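Local coordinates for protein UDP-N-acetylglucosamine 4-epimerase (Bacillus cereus, PDB 3M2P) that probably interconverts UDP-N-acetylglucosamine and UDP-N-acetylgalactosamine, as a member of the NAD(P)-dependent epimerase/dehydratase family with a Rossmann-type nucleotide-binding fold, at residues A[4-9]-A[30-35]; A[104-109]-A[155-160]; A[206-211]-A[274-279]; A[220-225]-A[267-272]. All blocks are in the same frame, centred on the assembly; numbering follows the deposited sequence.

Interaction 1 (A[4-9]-A[30-35]); sequences KIAVTG and IILTRS
Strand 4-8 and strand 28-33 are the two parallel strands of the first beta-alpha-beta unit of the Rossmann fold, joined through helix 13-24; the axes of the short segments 4-8 and 30-33 run 27° apart and approach to 4.6 Å. At the start, Lys4 has its CG anti to the carbonyl carbon and an extended chain beyond it, so its methylenes pass obliquely across the tip of Ile30, with CD 3.6 Å from Ile30 CD1. The ammonium group goes on to a salt bridge with Asp62. Ile5 points away from strand 28-33, and its side chain touches Ile22 of helix 13-24, but its carbonyl oxygen accepts the N-H of Ile30 at 2.8 Å, the donor standing above the carbonyl plane. Ala6 pairs with Ile30 and adds a CA-H...O contact, its CA lying 3.2 Å from Ile30 O. That same oxygen takes the amide of Val7, N to O 2.9 Å at an N-H...O angle of 163°, so it is approached from two consecutive residues. Val7 and Ile31 share the face covered by helix 13-24, where both side chains touch Val19. Val7 O in turn receives Leu32 N at 3.2 Å, with the donor well above the carbonyl plane. On the face of Ala6 and Ile30, Thr8 OG1 is hydrogen-bonded with His68 ND1 and Ala70 N, while CG2 crosses obliquely to Leu32 CD2, 4.1 Å away. Gly9, at positive phi, leads into the glycine-rich turn consistent with a GxGxxG nucleotide-binding motif, and its N lies 3.5 Å from Leu32 O.

Interaction 2 (A[104-109]-A[155-160]); sequences IVYAST and IKNLRF
Tyr106 places its CG anti to the backbone N (chi1 177°), whereas Asn157 turns its CG anti to the carbonyl carbon, and these two settings bring the amide of Asn157 against the root of the tyrosine side chain. Asn157 ND2 lies 3.2 Å from Tyr106 CB, and the amide and ring planes are almost perpendicular, 84° apart. The phenol hydroxyl is hydrogen-bonded to Lys137 of helix 132-150. Beside this pair, Ile104 and Ile155 share one rotamer, CG1 anti to the carbonyl carbon, and lie alongside each other pointing the same way. Their strands, 104-109 and 155-160, are parallel neighbours in the central sheet of the Rossmann fold, twisted 38° against each other. Backbone bonds alternate between them: Lys156 N reaches Ile104 O in the carbonyl plane, almost straight at 3.0 Å, Tyr106 N returns to Lys156 O, and Leu158 N meets Tyr106 O nearly along the C=O axis at 2.9 Å. Ser108 N donates to Leu158 O, more bent, and the next link, from Phe160 N to Ser108 O, is weak; here Arg159 is the centre of an inverse gamma turn. On the face opposite Tyr106, Val105 CG1 crosses obliquely to Leu158 CD1 at 3.6 Å. Ala107 CB meets the edge of the Phe160 ring at CE2, 3.5 Å away, while Leu158 CB sits over one face of that ring, toward the rim. On the Tyr106 side, Ser108 OG and the extended Arg159 both bind Glu141, and Arg159 CG packs 3.8 Å from Ser108 CB.

Interaction 3 (A[206-211]-A[274-279]); sequences AKSVIY and LDFSTD
Lys207 leaves helix 202-212 with CG anti to the backbone N (chi1 178°) and stays extended until its last torsion, chi4 -96°, which swings the ammonium group aside. Its CB and CG run along the rim of the Phe276 ring, CG lying in the ring plane 3.9 Å from CE1. CD and CE then pass the carboxylate of Asp279, crossing it at about a right angle, with CE 3.3 Å from Asp279 OD1. At the tip, NZ donates to the carbonyl of Ser277, NZ to O 2.5 Å and nearly along the C=O axis. NZ also makes a long salt bridge with Asp279, so the ammonium is held chiefly by a backbone oxygen, with Asp279 OD1 a more distant partner at 3.7 Å.

One residue on, Ser208 brings its CB over the face of Phe276 in a CH-pi contact, 3.7 Å from the ring centroid and 17° off the normal. Its OG is turned back to the helix, bonding Ala205 O. Phe276 has CG anti to its own N, which pushes the ring in beneath the helix; the face opposite Ser208 is bordered by Thr278 N. One turn further, Tyr211 meets Leu274 O at the edge of its ring, CD2 to O 3.5 Å. A water donates to both Tyr211 O and Leu274 O, bridging the two backbones just before Asp275, the first residue past helix 268-273 to leave helical phi/psi, with positive phi. Geometrically this is helix-to-loop packing: the link between helices 268-273 and 282-293 is clamped on helix 202-212, which itself packs against the Rossmann sheet at Phe160 and Leu158.

Interaction 4 (A[220-225]-A[267-272]); sequences GTFNIG and SSKAKE
Strand 220-224, which pairs in parallel with strand 154-164 in the central sheet, is crossed by the short helix 268-273 at a steep angle: the two axes stand 106° apart and 7.0 Å from each other at their closest. Ser267, at the N-cap position of that helix, makes no capping bond with its side chain but spends its hydroxyl on the end of the strand. With OG anti to the carbonyl carbon (chi1 -63°), it accepts the amide of Gly225, N to OG 2.9 Å, and offers a weak bond to Asn223 O. The hydroxyl thus acts as acceptor and donor to backbone atoms two residues apart, at the point where the strand gives way to loop.

A turn on, Ala270 directs its CB at the strand, 3.4 Å from Asn223 O and 3.9 Å from Ile224 CD1. Lys269 takes a different course: CG is anti to its N, and a bend at chi3 (-95°) carries the chain past Phe222, the two side chains crossing at about a right angle, with CD 3.3 Å from Phe222 CD2. Lys269 NZ ends 2.8 Å from Thr221 O and donates to it in the carbonyl plane. Toward strand 154-164, Thr221 and Asn223 touch Arg159 and Phe222 touches Lys156; Ile224 packs on Phe276 and Phe222 on Leu274, both from the loop leading to helix 282-293.

How the interactions relate
Interactions 1 and 2 are both buried parallel strand pairings in the same mixed sheet, about 16 Å apart between centres, and rest on backbone hydrogen bonds, though one face of interaction 2 is largely polar. Interaction 4 is buried too and touches that sheet through strand 220-224, whose Phe222 O lies 2.7 Å from Arg159 N of interaction 2, a probable hydrogen bond. Interaction 3 is only partly buried and more polar: a lysine, a bridging water and an aromatic face replace strand pairing. Ser208 and Val209 of its helix pack on Phe160 and Leu158 of interaction 2, while Phe276 N probably bonds Ala270 O of interaction 4. Lysines gripping backbone carbonyls recur in interactions 3 and 4.

Interaction 1 (A[4-9]-A[30-35])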
loop_
_atom_site.group_PDB
_atom_site.type_symbol
_atom_site.label_atom_id
_atom_site.label_comp_id
_atom_site.label_asym_id
_atom_site.label_seq_id
_atom_site.Cartn_x
_atom_site.Cartn_y
_atom_site.Cartn_z
ATOM N N LYS A 4 -6.456 30.069 6.692
ATOM C CA LYS A 4 -6.996 29.630 5.409
ATOM C C LYS A 4 -6.665 28.150 5.176
ATOM O O LYS A 4 -5.493 27.781 5.084
ATOM C CB LYS A 4 -6.390 30.455 4.279
ATOM C CG LYS A 4 -7.070 31.776 4.012
ATOM C CD LYS A 4 -6.437 32.436 2.805
ATOM C CE LYS A 4 -7.254 33.615 2.331
ATOM N NZ LYS A 4 -6.482 34.399 1.328
ATOM N N ILE A 5 -7.685 27.304 5.079
ATOM C CA ILE A 5 -7.450 25.869 4.921
ATOM C C ILE A 5 -7.913 25.369 3.564
ATOM O O ILE A 5 -9.083 25.489 3.215
ATOM C CB ILE A 5 -8.134 25.056 6.038
ATOM C CG1 ILE A 5 -7.609 25.501 7.411
ATOM C CG2 ILE A 5 -7.912 23.567 5.829
ATOM C CD1 ILE A 5 -8.436 24.996 8.572
ATOM N N ALA A 6 -6.989 24.820 2.787
ATOM C CA ALA A 6 -7.342 24.333 1.465
ATOM C C ALA A 6 -7.823 22.901 1.576
ATOM O O ALA A 6 -7.180 22.077 2.227
ATOM C CB ALA A 6 -6.151 24.437 0.501
ATOM N N VAL A 7 -8.956 22.611 0.939
ATOM C CA VAL A 7 -9.515 21.270 0.942
ATOM C C VAL A 7 -9.591 20.658 -0.459
ATOM O O VAL A 7 -10.503 20.971 -1.216
ATOM C CB VAL A 7 -10.929 21.291 1.544
ATOM C CG1 VAL A 7 -11.467 19.876 1.697
ATOM C CG2 VAL A 7 -10.917 22.014 2.871
ATOM N N THR A 8 -8.651 19.782 -0.808
ATOM C CA THR A 8 -8.757 19.050 -2.077
ATOM C C THR A 8 -9.989 18.128 -2.088
ATOM O O THR A 8 -10.414 17.630 -1.046
ATOM C CB THR A 8 -7.485 18.233 -2.409
ATOM O OG1 THR A 8 -7.443 17.033 -1.618
ATOM C CG2 THR A 8 -6.231 19.076 -2.173
ATOM N N GLY A 9 -10.565 17.907 -3.265
ATOM C CA GLY A 9 -11.828 17.200 -3.353
ATOM C C GLY A 9 -12.856 17.872 -2.465
ATOM O O GLY A 9 -13.717 17.214 -1.878
ATOM N N ILE A 30 -10.969 26.860 1.691
ATOM C CA ILE A 30 -10.691 27.150 0.294
ATOM C C ILE A 30 -10.775 25.854 -0.505
ATOM O O ILE A 30 -9.876 25.020 -0.446
ATOM C CB ILE A 30 -9.331 27.855 0.114
ATOM C CG1 ILE A 30 -9.491 29.349 0.410
ATOM C CG2 ILE A 30 -8.800 27.667 -1.292
ATOM C CD1 ILE A 30 -8.193 30.074 0.672
ATOM N N ILE A 31 -11.886 25.685 -1.220
ATOM C CA ILE A 31 -12.165 24.463 -1.970
ATOM C C ILE A 31 -11.312 24.371 -3.220
ATOM O O ILE A 31 -11.403 25.224 -4.088
ATOM C CB ILE A 31 -13.652 24.384 -2.417
ATOM C CG1 ILE A 31 -14.575 24.045 -1.244
ATOM C CG2 ILE A 31 -13.827 23.347 -3.493
ATOM C CD1 ILE A 31 -15.206 25.257 -0.572
ATOM N N LEU A 32 -10.491 23.329 -3.308
ATOM C CA LEU A 32 -9.786 22.997 -4.543
ATOM C C LEU A 32 -10.576 21.983 -5.346
ATOM O O LEU A 32 -11.030 20.974 -4.810
ATOM C CB LEU A 32 -8.394 22.435 -4.256
ATOM C CG LEU A 32 -7.249 23.430 -4.405
ATOM C CD1 LEU A 32 -7.614 24.701 -3.673
ATOM C CD2 LEU A 32 -5.953 22.843 -3.875
ATOM N N THR A 33 -10.730 22.257 -6.635
ATOM C CA THR A 33 -11.464 21.376 -7.526
ATOM C C THR A 33 -10.927 21.514 -8.950
ATOM O O THR A 33 -10.340 22.532 -9.302
ATOM C CB THR A 33 -12.974 21.694 -7.481
ATOM O OG1 THR A 33 -13.677 20.875 -8.426
ATOM C CG2 THR A 33 -13.217 23.159 -7.792
ATOM N N ARG A 34 -11.127 20.482 -9.766
ATOM C CA ARG A 34 -10.675 20.506 -11.155
ATOM C C ARG A 34 -11.586 21.348 -12.037
ATOM O O ARG A 34 -11.204 21.729 -13.147
ATOM C CB ARG A 34 -10.564 19.091 -11.720
ATOM C CG ARG A 34 -9.274 18.377 -11.366
ATOM C CD ARG A 34 -9.098 17.121 -12.204
ATOM N NE ARG A 34 -7.709 16.658 -12.240
ATOM C CZ ARG A 34 -7.247 15.601 -11.569
ATOM N NH1 ARG A 34 -8.070 14.882 -10.796
ATOM N NH2 ARG A 34 -5.957 15.260 -11.673
ATOM N N SER A 35 -12.781 21.652 -11.538
ATOM C CA SER A 35 -13.758 22.383 -12.333
ATOM C C SER A 35 -15.037 22.667 -11.569
ATOM O O SER A 35 -15.411 21.922 -10.656
ATOM C CB SER A 35 -14.112 21.581 -13.591
ATOM O OG SER A 35 -14.911 20.452 -13.268
#

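Interaction 2 (A[104-109]-A[155-160])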
loop_
_atom_site.group_PDB
_atom_site.type_symbol
_atom_site.label_atom_id
_atom_site.label_comp_id
_atom_site.label_asym_id
_atom_site.label_seq_id
_atom_site.Cartn_x
_atom_site.Cartn_y
_atom_site.Cartn_z
ATOM N N ILE A 104 -0.885 19.276 7.484
ATOM C CA ILE A 104 -1.655 18.612 6.443
ATOM C C ILE A 104 -2.410 17.415 7.003
ATOM O O ILE A 104 -1.892 16.697 7.845
ATOM C CB ILE A 104 -0.715 18.112 5.343
ATOM C CG1 ILE A 104 0.027 19.282 4.709
ATOM C CG2 ILE A 104 -1.470 17.331 4.290
ATOM C CD1 ILE A 104 1.337 18.872 4.111
ATOM N N VAL A 105 -3.637 17.204 6.538
ATOM C CA VAL A 105 -4.409 16.008 6.881
ATOM C C VAL A 105 -4.696 15.167 5.642
ATOM O O VAL A 105 -5.189 15.682 4.645
ATOM C CB VAL A 105 -5.763 16.385 7.474
ATOM C CG1 VAL A 105 -6.673 15.166 7.498
ATOM C CG2 VAL A 105 -5.592 16.997 8.857
ATOM N N TYR A 106 -4.397 13.877 5.694
ATOM C CA TYR A 106 -4.700 12.995 4.566
ATOM C C TYR A 106 -5.827 12.055 4.918
ATOM O O TYR A 106 -5.861 11.534 6.025
ATOM C CB TYR A 106 -3.484 12.156 4.164
ATOM C CG TYR A 106 -3.794 11.183 3.049
ATOM C CD1 TYR A 106 -4.108 11.646 1.774
ATOM C CD2 TYR A 106 -3.793 9.815 3.268
ATOM C CE1 TYR A 106 -4.394 10.780 0.748
ATOM C CE2 TYR A 106 -4.086 8.938 2.246
ATOM C CZ TYR A 106 -4.382 9.428 0.983
ATOM O OH TYR A 106 -4.678 8.568 -0.051
ATOM N N ALA A 107 -6.740 11.811 3.985
ATOM C CA ALA A 107 -7.805 10.852 4.252
ATOM C C ALA A 107 -7.414 9.462 3.790
ATOM O O ALA A 107 -7.404 9.182 2.589
ATOM C CB ALA A 107 -9.101 11.284 3.602
ATOM N N SER A 108 -7.084 8.601 4.748
ATOM C CA SER A 108 -6.848 7.189 4.464
ATOM C C SER A 108 -8.090 6.359 4.830
ATOM O O SER A 108 -9.189 6.909 4.980
ATOM C CB SER A 108 -5.613 6.684 5.191
ATOM O OG SER A 108 -5.151 5.477 4.624
ATOM N N THR A 109 -7.931 5.044 4.968
ATOM C CA THR A 109 -9.101 4.189 5.168
ATOM C C THR A 109 -8.881 2.894 5.925
ATOM O O THR A 109 -7.793 2.321 5.916
ATOM C CB THR A 109 -9.759 3.799 3.830
ATOM O OG1 THR A 109 -10.891 2.958 4.096
ATOM C CG2 THR A 109 -8.777 3.044 2.955
ATOM N N ILE A 155 2.380 15.619 8.182
ATOM C CA ILE A 155 1.225 14.932 7.637
ATOM C C ILE A 155 0.606 13.909 8.600
ATOM O O ILE A 155 1.258 12.959 9.033
ATOM C CB ILE A 155 1.565 14.254 6.285
ATOM C CG1 ILE A 155 1.874 15.301 5.210
ATOM C CG2 ILE A 155 0.426 13.366 5.838
ATOM C CD1 ILE A 155 2.644 14.749 4.027
ATOM N N LYS A 156 -0.669 14.120 8.913
ATOM C CA LYS A 156 -1.446 13.211 9.737
ATOM C C LYS A 156 -2.410 12.383 8.882
ATOM O O LYS A 156 -3.418 12.899 8.404
ATOM C CB LYS A 156 -2.229 14.003 10.781
ATOM C CG LYS A 156 -1.393 14.451 11.966
ATOM C CD LYS A 156 -1.901 15.758 12.544
ATOM C CE LYS A 156 -2.240 16.718 11.426
ATOM N NZ LYS A 156 -1.555 18.019 11.636
ATOM N N ASN A 157 -2.087 11.102 8.697
ATOM C CA ASN A 157 -2.938 10.160 7.977
ATOM C C ASN A 157 -4.092 9.652 8.840
ATOM O O ASN A 157 -3.876 9.087 9.914
ATOM C CB ASN A 157 -2.111 8.968 7.514
ATOM C CG ASN A 157 -1.039 9.355 6.533
ATOM O OD1 ASN A 157 0.083 8.861 6.596
ATOM N ND2 ASN A 157 -1.379 10.239 5.612
ATOM N N LEU A 158 -5.315 9.840 8.360
ATOM C CA LEU A 158 -6.504 9.430 9.094
ATOM C C LEU A 158 -7.174 8.229 8.441
ATOM O O LEU A 158 -7.835 8.373 7.418
ATOM C CB LEU A 158 -7.511 10.581 9.136
ATOM C CG LEU A 158 -7.064 11.898 9.759
ATOM C CD1 LEU A 158 -8.204 12.897 9.766
ATOM C CD2 LEU A 158 -6.557 11.644 11.158
ATOM N N ARG A 159 -7.018 7.049 9.021
ATOM C CA ARG A 159 -7.723 5.875 8.506
ATOM C C ARG A 159 -9.203 5.844 8.929
ATOM O O ARG A 159 -9.555 5.215 9.925
ATOM C CB ARG A 159 -7.005 4.590 8.915
ATOM C CG ARG A 159 -5.639 4.474 8.305
ATOM C CD ARG A 159 -4.885 3.282 8.816
ATOM N NE ARG A 159 -3.647 3.089 8.066
ATOM C CZ ARG A 159 -2.602 2.394 8.510
ATOM N NH1 ARG A 159 -2.634 1.827 9.713
ATOM N NH2 ARG A 159 -1.520 2.258 7.752
ATOM N N PHE A 160 -10.057 6.524 8.161
ATOM C CA PHE A 160 -11.500 6.566 8.411
ATOM C C PHE A 160 -12.171 5.204 8.347
ATOM O O PHE A 160 -11.841 4.382 7.497
ATOM C CB PHE A 160 -12.199 7.489 7.409
ATOM C CG PHE A 160 -11.815 8.924 7.543
ATOM C CD1 PHE A 160 -12.071 9.616 8.714
ATOM C CD2 PHE A 160 -11.200 9.585 6.499
ATOM C CE1 PHE A 160 -11.713 10.921 8.844
ATOM C CE2 PHE A 160 -10.842 10.896 6.620
ATOM C CZ PHE A 160 -11.092 11.564 7.797
#

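Interaction 3 (A[206-211]-A[274-279])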
loop_
_atom_site.group_PDB
_atom_site.type_symbol
_atom_site.label_atom_id
_atom_site.label_comp_id
_atom_site.label_asym_id
_atom_site.label_seq_id
_atom_site.Cartn_x
_atom_site.Cartn_y
_atom_site.Cartn_z
ATOM N N ALA A 206 -15.500 14.849 9.743
ATOM C CA ALA A 206 -15.120 16.240 9.586
ATOM C C ALA A 206 -14.650 16.781 10.930
ATOM O O ALA A 206 -13.807 17.674 10.978
ATOM C CB ALA A 206 -16.270 17.050 9.054
ATOM N N LYS A 207 -15.188 16.232 12.021
ATOM C CA LYS A 207 -14.767 16.646 13.360
ATOM C C LYS A 207 -13.319 16.261 13.617
ATOM O O LYS A 207 -12.524 17.083 14.076
ATOM C CB LYS A 207 -15.669 16.061 14.453
ATOM C CG LYS A 207 -15.243 16.425 15.886
ATOM C CD LYS A 207 -16.304 16.006 16.890
ATOM C CE LYS A 207 -15.998 16.453 18.309
ATOM N NZ LYS A 207 -15.335 15.409 19.135
ATOM N N SER A 208 -12.980 15.012 13.312
ATOM C CA SER A 208 -11.626 14.520 13.517
ATOM C C SER A 208 -10.610 15.275 12.643
ATOM O O SER A 208 -9.449 15.432 13.023
ATOM C CB SER A 208 -11.555 13.012 13.263
ATOM O OG SER A 208 -11.853 12.710 11.910
ATOM N N VAL A 209 -11.043 15.739 11.474
ATOM C CA VAL A 209 -10.177 16.574 10.643
ATOM C C VAL A 209 -9.829 17.855 11.407
ATOM O O VAL A 209 -8.668 18.259 11.483
ATOM C CB VAL A 209 -10.818 16.909 9.266
ATOM C CG1 VAL A 209 -10.127 18.091 8.636
ATOM C CG2 VAL A 209 -10.750 15.715 8.337
ATOM N N ILE A 210 -10.843 18.479 11.987
ATOM C CA ILE A 210 -10.650 19.683 12.766
ATOM C C ILE A 210 -9.650 19.463 13.921
ATOM O O ILE A 210 -8.727 20.259 14.107
ATOM C CB ILE A 210 -12.016 20.223 13.283
ATOM C CG1 ILE A 210 -12.926 20.582 12.105
ATOM C CG2 ILE A 210 -11.834 21.432 14.203
ATOM C CD1 ILE A 210 -12.357 21.648 11.192
ATOM N N TYR A 211 -9.825 18.385 14.683
ATOM C CA TYR A 211 -8.994 18.134 15.862
ATOM C C TYR A 211 -7.569 17.749 15.523
ATOM O O TYR A 211 -6.655 17.991 16.308
ATOM C CB TYR A 211 -9.609 17.051 16.741
ATOM C CG TYR A 211 -10.699 17.576 17.619
ATOM C CD1 TYR A 211 -11.764 18.279 17.072
ATOM C CD2 TYR A 211 -10.673 17.381 18.994
ATOM C CE1 TYR A 211 -12.788 18.769 17.866
ATOM C CE2 TYR A 211 -11.695 17.873 19.806
ATOM C CZ TYR A 211 -12.751 18.568 19.230
ATOM O OH TYR A 211 -13.774 19.069 19.999
ATOM N N LEU A 274 -5.136 12.929 19.794
ATOM C CA LEU A 274 -5.962 13.927 19.127
ATOM C C LEU A 274 -7.091 14.433 20.025
ATOM O O LEU A 274 -7.879 15.284 19.607
ATOM C CB LEU A 274 -6.516 13.387 17.802
ATOM C CG LEU A 274 -5.736 13.702 16.520
ATOM C CD1 LEU A 274 -4.239 13.431 16.652
ATOM C CD2 LEU A 274 -6.315 12.943 15.353
ATOM N N ASP A 275 -7.146 13.933 21.260
ATOM C CA ASP A 275 -8.253 14.234 22.172
ATOM C C ASP A 275 -9.567 14.149 21.394
ATOM O O ASP A 275 -10.401 15.046 21.475
ATOM C CB ASP A 275 -8.117 15.634 22.814
ATOM C CG ASP A 275 -6.723 15.898 23.428
ATOM O OD1 ASP A 275 -6.307 15.159 24.362
ATOM O OD2 ASP A 275 -6.056 16.871 22.988
ATOM N N PHE A 276 -9.739 13.081 20.619
ATOM C CA PHE A 276 -10.893 12.975 19.723
ATOM C C PHE A 276 -11.914 11.900 20.106
ATOM O O PHE A 276 -11.563 10.756 20.398
ATOM C CB PHE A 276 -10.465 12.758 18.264
ATOM C CG PHE A 276 -11.601 12.327 17.375
ATOM C CD1 PHE A 276 -12.532 13.252 16.919
ATOM C CD2 PHE A 276 -11.771 10.992 17.031
ATOM C CE1 PHE A 276 -13.595 12.859 16.120
ATOM C CE2 PHE A 276 -12.831 10.594 16.227
ATOM C CZ PHE A 276 -13.743 11.531 15.776
ATOM N N SER A 277 -13.187 12.268 20.081
ATOM C CA SER A 277 -14.230 11.285 20.249
ATOM C C SER A 277 -15.422 11.720 19.409
ATOM O O SER A 277 -15.576 12.904 19.123
ATOM C CB SER A 277 -14.604 11.153 21.724
ATOM O OG SER A 277 -15.072 12.391 22.246
ATOM N N THR A 278 -16.252 10.766 19.003
ATOM C CA THR A 278 -17.389 11.057 18.137
ATOM C C THR A 278 -18.518 11.729 18.899
ATOM O O THR A 278 -18.814 11.352 20.034
ATOM C CB THR A 278 -17.967 9.769 17.542
ATOM O OG1 THR A 278 -18.174 8.806 18.592
ATOM C CG2 THR A 278 -17.028 9.202 16.500
ATOM N N ASP A 279 -19.157 12.709 18.267
ATOM C CA ASP A 279 -20.380 13.285 18.811
ATOM C C ASP A 279 -21.523 12.263 18.717
ATOM O O ASP A 279 -22.301 12.108 19.656
ATOM C CB ASP A 279 -20.764 14.573 18.075
ATOM C CG ASP A 279 -19.843 15.753 18.399
ATOM O OD1 ASP A 279 -19.011 15.654 19.330
ATOM O OD2 ASP A 279 -19.960 16.795 17.712
HETATM O O HOH W 1 -6.991 18.116 19.249
#

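Interaction 4 (A[220-225]-A[267-272])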
loop_
_atom_site.group_PDB
_atom_site.type_symbol
_atom_site.label_atom_id
_atom_site.label_comp_id
_atom_site.label_asym_id
_atom_site.label_seq_id
_atom_site.Cartn_x
_atom_site.Cartn_y
_atom_site.Cartn_z
ATOM N N GLY A 220 1.775 11.537 11.903
ATOM C CA GLY A 220 1.606 10.112 12.124
ATOM C C GLY A 220 0.367 9.489 11.475
ATOM O O GLY A 220 -0.208 10.017 10.523
ATOM N N THR A 221 -0.053 8.347 12.004
ATOM C CA THR A 221 -1.223 7.663 11.469
ATOM C C THR A 221 -2.255 7.228 12.532
ATOM O O THR A 221 -1.930 6.546 13.505
ATOM C CB THR A 221 -0.780 6.518 10.574
ATOM O OG1 THR A 221 -0.010 7.081 9.510
ATOM C CG2 THR A 221 -1.976 5.793 9.989
ATOM N N PHE A 222 -3.501 7.642 12.331
ATOM C CA PHE A 222 -4.543 7.404 13.313
ATOM C C PHE A 222 -5.804 6.726 12.739
ATOM O O PHE A 222 -6.270 7.097 11.664
ATOM C CB PHE A 222 -4.934 8.726 13.961
ATOM C CG PHE A 222 -3.765 9.577 14.363
ATOM C CD1 PHE A 222 -3.220 10.488 13.479
ATOM C CD2 PHE A 222 -3.232 9.490 15.633
ATOM C CE1 PHE A 222 -2.168 11.273 13.849
ATOM C CE2 PHE A 222 -2.165 10.278 16.008
ATOM C CZ PHE A 222 -1.640 11.168 15.123
ATOM N N ASN A 223 -6.349 5.741 13.460
ATOM C CA ASN A 223 -7.656 5.189 13.124
ATOM C C ASN A 223 -8.702 6.185 13.579
ATOM O O ASN A 223 -8.687 6.608 14.734
ATOM C CB ASN A 223 -7.916 3.868 13.854
ATOM C CG ASN A 223 -6.985 2.760 13.430
ATOM O OD1 ASN A 223 -6.843 1.755 14.128
ATOM N ND2 ASN A 223 -6.348 2.927 12.288
ATOM N N ILE A 224 -9.609 6.568 12.694
ATOM C CA ILE A 224 -10.754 7.362 13.121
ATOM C C ILE A 224 -12.042 6.549 13.000
ATOM O O ILE A 224 -12.767 6.654 12.010
ATOM C CB ILE A 224 -10.898 8.694 12.349
ATOM C CG1 ILE A 224 -9.577 9.473 12.323
ATOM C CG2 ILE A 224 -12.002 9.528 12.973
ATOM C CD1 ILE A 224 -9.145 10.048 13.662
ATOM N N GLY A 225 -12.311 5.729 14.014
ATOM C CA GLY A 225 -13.539 4.959 14.092
ATOM C C GLY A 225 -14.575 5.605 14.995
ATOM O O GLY A 225 -14.300 6.601 15.661
ATOM N N SER A 267 -9.801 2.800 18.300
ATOM C CA SER A 267 -9.421 4.197 18.073
ATOM C C SER A 267 -8.831 4.900 19.305
ATOM O O SER A 267 -8.890 6.131 19.418
ATOM C CB SER A 267 -10.601 4.992 17.519
ATOM O OG SER A 267 -10.995 4.483 16.262
ATOM N N SER A 268 -8.268 4.109 20.215
ATOM C CA SER A 268 -7.551 4.631 21.367
ATOM C C SER A 268 -6.654 5.805 20.973
ATOM O O SER A 268 -6.881 6.936 21.399
ATOM C CB SER A 268 -6.680 3.538 21.986
ATOM O OG SER A 268 -7.441 2.399 22.325
ATOM N N LYS A 269 -5.637 5.526 20.156
ATOM C CA LYS A 269 -4.649 6.531 19.786
ATOM C C LYS A 269 -5.274 7.878 19.436
ATOM O O LYS A 269 -4.834 8.908 19.922
ATOM C CB LYS A 269 -3.777 6.046 18.630
ATOM C CG LYS A 269 -2.533 6.883 18.438
ATOM C CD LYS A 269 -1.979 6.801 17.024
ATOM C CE LYS A 269 -0.888 5.761 16.878
ATOM N NZ LYS A 269 -0.117 5.989 15.632
ATOM N N ALA A 270 -6.300 7.879 18.597
ATOM C CA ALA A 270 -6.960 9.126 18.239
ATOM C C ALA A 270 -7.532 9.802 19.480
ATOM O O ALA A 270 -7.548 11.024 19.585
ATOM C CB ALA A 270 -8.057 8.876 17.216
ATOM N N LYS A 271 -8.001 8.997 20.423
ATOM C CA LYS A 271 -8.668 9.511 21.614
ATOM C C LYS A 271 -7.714 10.261 22.565
ATOM O O LYS A 271 -8.071 11.307 23.112
ATOM C CB LYS A 271 -9.368 8.354 22.329
ATOM C CG LYS A 271 -10.250 8.732 23.498
ATOM C CD LYS A 271 -11.348 7.686 23.676
ATOM C CE LYS A 271 -11.699 7.499 25.139
ATOM N NZ LYS A 271 -11.858 8.803 25.844
ATOM N N GLU A 272 -6.502 9.737 22.746
ATOM C CA GLU A 272 -5.530 10.358 23.640
ATOM C C GLU A 272 -4.672 11.468 23.002
ATOM O O GLU A 272 -4.559 12.558 23.572
ATOM C CB GLU A 272 -4.630 9.300 24.269
ATOM C CG GLU A 272 -3.764 9.845 25.408
ATOM C CD GLU A 272 -2.421 9.150 25.483
ATOM O OE1 GLU A 272 -2.029 8.543 24.454
ATOM O OE2 GLU A 272 -1.768 9.210 26.556
#